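PDB 5AWO: isomaltodextranase from Arthrobacter globiformis, which hydrolyses (1->6)-alpha-D-glucosidic linkages in dextran-like polysaccharides, releasing successive isomaltose units from the non-reducing ends of the chains. Local coordinates for residues T393-G398 with V407-R412; V418-D423 with A453-H458. All blocks are in the same frame, centred on the assembly; numbering follows the deposited sequence.

Interaction 1 (T393-G398 with V407-R412); sequences TERWAG and VALFNR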
loop_
_atom_site.group_PDB
_atom_site.type_symbol
_atom_site.label_atom_id
_atom_site.label_comp_id
_atom_site.label_asym_id
_atom_site.label_seq_id
_atom_site.Cartn_x
_atom_site.Cartn_y
_atom_site.Cartn_z
ATOM N N THR A 393 13.827 -0.346 -11.421
ATOM C CA THR A 393 12.915 0.756 -11.123
ATOM C C THR A 393 12.099 1.216 -12.335
ATOM O O THR A 393 11.086 1.880 -12.142
ATOM C CB THR A 393 13.637 2.009 -10.565
ATOM O OG1 THR A 393 14.488 2.579 -11.577
ATOM C CG2 THR A 393 14.421 1.700 -9.317
ATOM N N GLU A 394 12.511 0.858 -13.558
ATOM C CA GLU A 394 11.955 1.413 -14.772
ATOM C C GLU A 394 11.027 0.481 -15.548
ATOM O O GLU A 394 10.507 0.859 -16.573
ATOM C CB GLU A 394 13.081 1.888 -15.668
ATOM C CG GLU A 394 13.843 3.068 -15.093
ATOM C CD GLU A 394 14.989 3.450 -15.975
ATOM O OE1 GLU A 394 15.922 2.632 -16.185
ATOM O OE2 GLU A 394 14.980 4.608 -16.485
ATOM N N ARG A 395 10.835 -0.752 -15.070
ATOM C CA ARG A 395 9.932 -1.695 -15.726
ATOM C C ARG A 395 9.098 -2.396 -14.668
ATOM O O ARG A 395 9.657 -3.091 -13.781
ATOM C CB ARG A 395 10.726 -2.721 -16.542
ATOM C CG ARG A 395 11.480 -2.079 -17.696
ATOM C CD ARG A 395 12.168 -3.105 -18.595
ATOM N NE ARG A 395 13.294 -3.687 -17.878
ATOM C CZ ARG A 395 13.861 -4.860 -18.142
ATOM N NH1 ARG A 395 13.423 -5.652 -19.122
ATOM N NH2 ARG A 395 14.896 -5.238 -17.410
ATOM N N TRP A 396 7.790 -2.243 -14.780
ATOM C CA TRP A 396 6.819 -2.700 -13.763
ATOM C C TRP A 396 5.733 -3.551 -14.399
ATOM O O TRP A 396 5.314 -3.283 -15.523
ATOM C CB TRP A 396 6.148 -1.485 -13.107
ATOM C CG TRP A 396 7.045 -0.793 -12.126
ATOM C CD1 TRP A 396 8.120 0.000 -12.396
ATOM C CD2 TRP A 396 6.946 -0.875 -10.708
ATOM N NE1 TRP A 396 8.704 0.411 -11.227
ATOM C CE2 TRP A 396 8.012 -0.129 -10.174
ATOM C CE3 TRP A 396 6.076 -1.534 -9.839
ATOM C CZ2 TRP A 396 8.216 -0.014 -8.797
ATOM C CZ3 TRP A 396 6.277 -1.420 -8.486
ATOM C CH2 TRP A 396 7.342 -0.667 -7.977
ATOM N N ALA A 397 5.290 -4.576 -13.680
ATOM C CA ALA A 397 4.123 -5.340 -14.125
ATOM C C ALA A 397 3.375 -5.891 -12.936
ATOM O O ALA A 397 3.971 -6.207 -11.905
ATOM C CB ALA A 397 4.522 -6.496 -15.035
ATOM N N GLY A 398 2.058 -5.969 -13.082
ATOM C CA GLY A 398 1.237 -6.645 -12.111
ATOM C C GLY A 398 0.058 -7.289 -12.790
ATOM O O GLY A 398 -0.357 -6.884 -13.870
ATOM N N VAL A 407 1.202 -3.277 -17.467
ATOM C CA VAL A 407 2.636 -3.228 -17.704
ATOM C C VAL A 407 3.030 -1.765 -17.923
ATOM O O VAL A 407 2.430 -1.088 -18.767
ATOM C CB VAL A 407 3.033 -4.084 -18.941
ATOM C CG1 VAL A 407 4.510 -3.950 -19.264
ATOM C CG2 VAL A 407 2.610 -5.542 -18.737
ATOM N N ALA A 408 4.030 -1.282 -17.177
ATOM C CA ALA A 408 4.473 0.132 -17.279
ATOM C C ALA A 408 5.968 0.216 -17.487
ATOM O O ALA A 408 6.747 -0.498 -16.864
ATOM C CB ALA A 408 4.047 0.895 -16.045
ATOM N N LEU A 409 6.362 1.082 -18.433
ATOM C CA LEU A 409 7.738 1.232 -18.852
ATOM C C LEU A 409 8.120 2.713 -18.668
ATOM O O LEU A 409 7.326 3.590 -19.020
ATOM C CB LEU A 409 7.897 0.843 -20.307
ATOM C CG LEU A 409 7.386 -0.534 -20.715
ATOM C CD1 LEU A 409 7.414 -0.704 -22.221
ATOM C CD2 LEU A 409 8.150 -1.655 -20.056
ATOM N N PHE A 410 9.314 2.958 -18.102
ATOM C CA PHE A 410 9.731 4.302 -17.711
ATOM C C PHE A 410 11.129 4.579 -18.227
ATOM O O PHE A 410 11.962 3.696 -18.265
ATOM C CB PHE A 410 9.729 4.438 -16.181
ATOM C CG PHE A 410 8.390 4.239 -15.556
ATOM C CD1 PHE A 410 7.524 5.300 -15.372
ATOM C CD2 PHE A 410 8.004 2.985 -15.111
ATOM C CE1 PHE A 410 6.262 5.118 -14.841
ATOM C CE2 PHE A 410 6.770 2.817 -14.518
ATOM C CZ PHE A 410 5.894 3.871 -14.379
ATOM N N ASN A 411 11.383 5.839 -18.561
ATOM C CA ASN A 411 12.740 6.318 -18.872
ATOM C C ASN A 411 13.136 7.463 -17.972
ATOM O O ASN A 411 12.749 8.608 -18.209
ATOM C CB ASN A 411 12.888 6.719 -20.334
ATOM C CG ASN A 411 14.279 7.236 -20.642
ATOM O OD1 ASN A 411 15.217 7.034 -19.857
ATOM N ND2 ASN A 411 14.436 7.874 -21.779
ATOM N N ARG A 412 13.951 7.139 -16.963
ATOM C CA ARG A 412 14.416 8.117 -15.988
ATOM C C ARG A 412 15.670 8.883 -16.428
ATOM O O ARG A 412 16.150 9.761 -15.684
ATOM C CB ARG A 412 14.613 7.429 -14.644
ATOM C CG ARG A 412 13.349 6.824 -14.060
ATOM C CD ARG A 412 13.609 6.004 -12.813
ATOM N NE ARG A 412 14.090 6.856 -11.727
ATOM C CZ ARG A 412 14.892 6.473 -10.752
ATOM N NH1 ARG A 412 15.286 5.208 -10.632
ATOM N NH2 ARG A 412 15.323 7.390 -9.902
HETATM O O HOH W 1 16.432 4.743 -18.802
#
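The beta hairpin of strands 395-399 and 405-410, in the alpha-galactosidase-type C-terminal beta sandwich, is zipped here and locked at its open end by side chains. W396 and A408 form a hydrogen-bonded antiparallel pair; W396 N meets A408 O nearly along the C=O axis at 2.9 Å. Beyond it, F410 N bonds to E394 O at 2.9 Å. E394, its chain extended beyond CG (chi2 177°), carries OE2 to the backbone N of R412 at 2.8 Å in an almost straight bond (170°), and one water links the same oxygen to N411 OD1, while N411 ND2 bonds to E416 O. R412 bends at chi3 (66°), passes the E394 CG methylene and sets NH1 2.9 Å from T393 OG1, which lies near the guanidinium plane. An alanine in place of R412 would probably loosen the corner at T393, since this bond and those from NE to S279 and NH2 to Q283 would go. W396 CD1 touches F410 CE2 at 3.8 Å, while NE1 holds T393 O at 2.9 Å from above the carbonyl plane. Helix 295-302 packs on W396, F410 and R412, strand 460-466 flanks 405-410, and I422 of strand 418-423 covers the face bearing R395, V407 and L409.

Interaction 2 (V418-D423 with A453-H458); sequences VTKTID and AALAPH
Strands 418-423 and 450-455 pair as an antiparallel two-stranded ladder in the C-terminal beta sandwich, packing its inward face on strand 405-410. Four backbone bonds join V418 and K420 to L455 and A453. V418 and L455 form one hydrogen-bonded pair, with V418 N to L455 O at 3.0 Å and L455 N to V418 O at 2.9 Å; the latter donor stands well above the carbonyl plane. K420 and A453 form the other, and here both bonds run nearly along the C=O axes, K420 N to A453 O measuring 3.0 Å. Between them, the CA of T419 directs its hydrogen at A453 O from 3.3 Å, so this oxygen receives two contacts.

The firmer packing is on the face of V418, K420, A453 and L455. K420 turns back at chi2 (-65°), and its CG meets CD1 of L455 at 4.0 Å where the two side chains cross at about a right angle. Both lean on L409, while the lysine's NZ travels on to a salt bridge with E394. L455 also lays its CB against V418 O at 3.6 Å.

The other face, toward solvent, is much looser. T419 and A454 are exposed, and although their CA atoms approach to 4.2 Å in a non-hydrogen-bonded pair, their side chains barely meet. The short strand segments run antiparallel at 146°, the pairing continues past K420 with a backbone bond between I422 and A451, and T421 OG1 is hydrogen-bonded to T452 OG1. On T419, CG2 is anti to the backbone N and OG1 stands beside that N (chi1 -64°), which brings OG1 to 4.0 Å from A454 CB.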
loop_
_atom_site.group_PDB
_atom_site.type_symbol
_atom_site.label_atom_id
_atom_site.label_comp_id
_atom_site.label_asym_id
_atom_site.label_seq_id
_atom_site.Cartn_x
_atom_site.Cartn_y
_atom_site.Cartn_z
ATOM N N VAL A 418 15.526 6.031 -24.584
ATOM C CA VAL A 418 15.899 4.679 -24.181
ATOM C C VAL A 418 14.736 3.726 -24.438
ATOM O O VAL A 418 13.575 4.037 -24.127
ATOM C CB VAL A 418 16.272 4.644 -22.679
ATOM C CG1 VAL A 418 16.604 3.233 -22.211
ATOM C CG2 VAL A 418 17.420 5.603 -22.396
ATOM N N THR A 419 15.054 2.573 -25.007
ATOM C CA THR A 419 14.083 1.541 -25.264
ATOM C C THR A 419 13.919 0.671 -24.013
ATOM O O THR A 419 14.921 0.222 -23.432
ATOM C CB THR A 419 14.495 0.668 -26.452
ATOM O OG1 THR A 419 14.504 1.490 -27.618
ATOM C CG2 THR A 419 13.532 -0.531 -26.631
ATOM N N LYS A 420 12.675 0.438 -23.623
ATOM C CA LYS A 420 12.335 -0.453 -22.533
ATOM C C LYS A 420 11.369 -1.503 -23.036
ATOM O O LYS A 420 10.468 -1.185 -23.822
ATOM C CB LYS A 420 11.667 0.323 -21.390
ATOM C CG LYS A 420 12.521 1.417 -20.767
ATOM C CD LYS A 420 13.742 0.863 -20.057
ATOM C CE LYS A 420 14.522 1.952 -19.345
ATOM N NZ LYS A 420 15.814 1.472 -18.771
ATOM N N THR A 421 11.524 -2.733 -22.543
ATOM C CA THR A 421 10.738 -3.870 -23.038
ATOM C C THR A 421 10.428 -4.826 -21.896
ATOM O O THR A 421 11.285 -5.075 -21.031
ATOM C CB THR A 421 11.512 -4.623 -24.133
ATOM O OG1 THR A 421 11.733 -3.754 -25.250
ATOM C CG2 THR A 421 10.777 -5.847 -24.602
ATOM N N ILE A 422 9.206 -5.336 -21.904
ATOM C CA ILE A 422 8.812 -6.455 -21.061
ATOM C C ILE A 422 8.341 -7.579 -21.987
ATOM O O ILE A 422 7.421 -7.410 -22.783
ATOM C CB ILE A 422 7.724 -6.054 -20.036
ATOM C CG1 ILE A 422 8.378 -5.314 -18.854
ATOM C CG2 ILE A 422 6.955 -7.267 -19.504
ATOM C CD1 ILE A 422 9.225 -6.185 -17.971
ATOM N N ASP A 423 8.999 -8.723 -21.850
ATOM C CA ASP A 423 8.703 -9.897 -22.655
ATOM C C ASP A 423 7.793 -10.824 -21.872
ATOM O O ASP A 423 8.057 -11.126 -20.689
ATOM C CB ASP A 423 10.008 -10.603 -22.988
ATOM C CG ASP A 423 9.802 -11.725 -23.981
ATOM O OD1 ASP A 423 9.383 -12.848 -23.585
ATOM O OD2 ASP A 423 10.025 -11.471 -25.169
ATOM N N ALA A 453 8.668 0.183 -25.782
ATOM C CA ALA A 453 8.555 1.593 -26.129
ATOM C C ALA A 453 9.915 2.228 -26.176
ATOM O O ALA A 453 10.780 1.926 -25.342
ATOM C CB ALA A 453 7.692 2.321 -25.118
ATOM N N ALA A 454 10.105 3.106 -27.152
ATOM C CA ALA A 454 11.281 3.942 -27.255
ATOM C C ALA A 454 10.898 5.262 -26.635
ATOM O O ALA A 454 10.163 6.059 -27.194
ATOM C CB ALA A 454 11.679 4.135 -28.721
ATOM N N LEU A 455 11.365 5.476 -25.405
ATOM C CA LEU A 455 10.867 6.536 -24.576
ATOM C C LEU A 455 11.787 7.732 -24.515
ATOM O O LEU A 455 12.979 7.592 -24.235
ATOM C CB LEU A 455 10.703 6.000 -23.163
ATOM C CG LEU A 455 9.656 4.903 -22.970
ATOM C CD1 LEU A 455 9.775 4.231 -21.616
ATOM C CD2 LEU A 455 8.278 5.482 -23.152
ATOM N N ALA A 456 11.217 8.899 -24.731
ATOM C CA ALA A 456 11.906 10.137 -24.529
ATOM C C ALA A 456 12.300 10.297 -23.059
ATOM O O ALA A 456 11.722 9.646 -22.183
ATOM C CB ALA A 456 10.994 11.282 -24.978
ATOM N N PRO A 457 13.292 11.147 -22.784
ATOM C CA PRO A 457 13.654 11.405 -21.397
ATOM C C PRO A 457 12.450 11.784 -20.539
ATOM O O PRO A 457 11.668 12.657 -20.903
ATOM C CB PRO A 457 14.642 12.573 -21.499
ATOM C CG PRO A 457 15.139 12.558 -22.885
ATOM C CD PRO A 457 14.113 11.908 -23.752
ATOM N N HIS A 458 12.318 11.098 -19.409
ATOM C CA HIS A 458 11.240 11.283 -18.411
ATOM C C HIS A 458 9.883 10.775 -18.900
ATOM O O HIS A 458 8.904 10.942 -18.162
ATOM C CB HIS A 458 11.092 12.744 -17.979
ATOM C CG HIS A 458 12.302 13.293 -17.296
ATOM N ND1 HIS A 458 12.313 14.558 -16.741
ATOM C CD2 HIS A 458 13.535 12.780 -17.078
ATOM C CE1 HIS A 458 13.485 14.787 -16.199
ATOM N NE2 HIS A 458 14.242 13.725 -16.375
#

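How the interactions relate
Interactions 1 and 2 lie in the same C-terminal beta sandwich, their centres about 9 Å apart, and belong to its two facing sheets. Strand 405-410 is followed directly in the chain by 418-423, so the hairpin of interaction 1 leads into the ladder of interaction 2. Polar ties cross between them: K420 NZ forms a salt bridge with E394 OE1 at 2.8 Å, leaving OE2 of that carboxylate to the hairpin end, and N411 ND2 probably donates to L455 O at 2.9 Å. R395 NH1 adds a bond to T421 O. Both contacts lie away from the probable nucleophile D201 and proton donor D262, within the C-terminal beta sandwich.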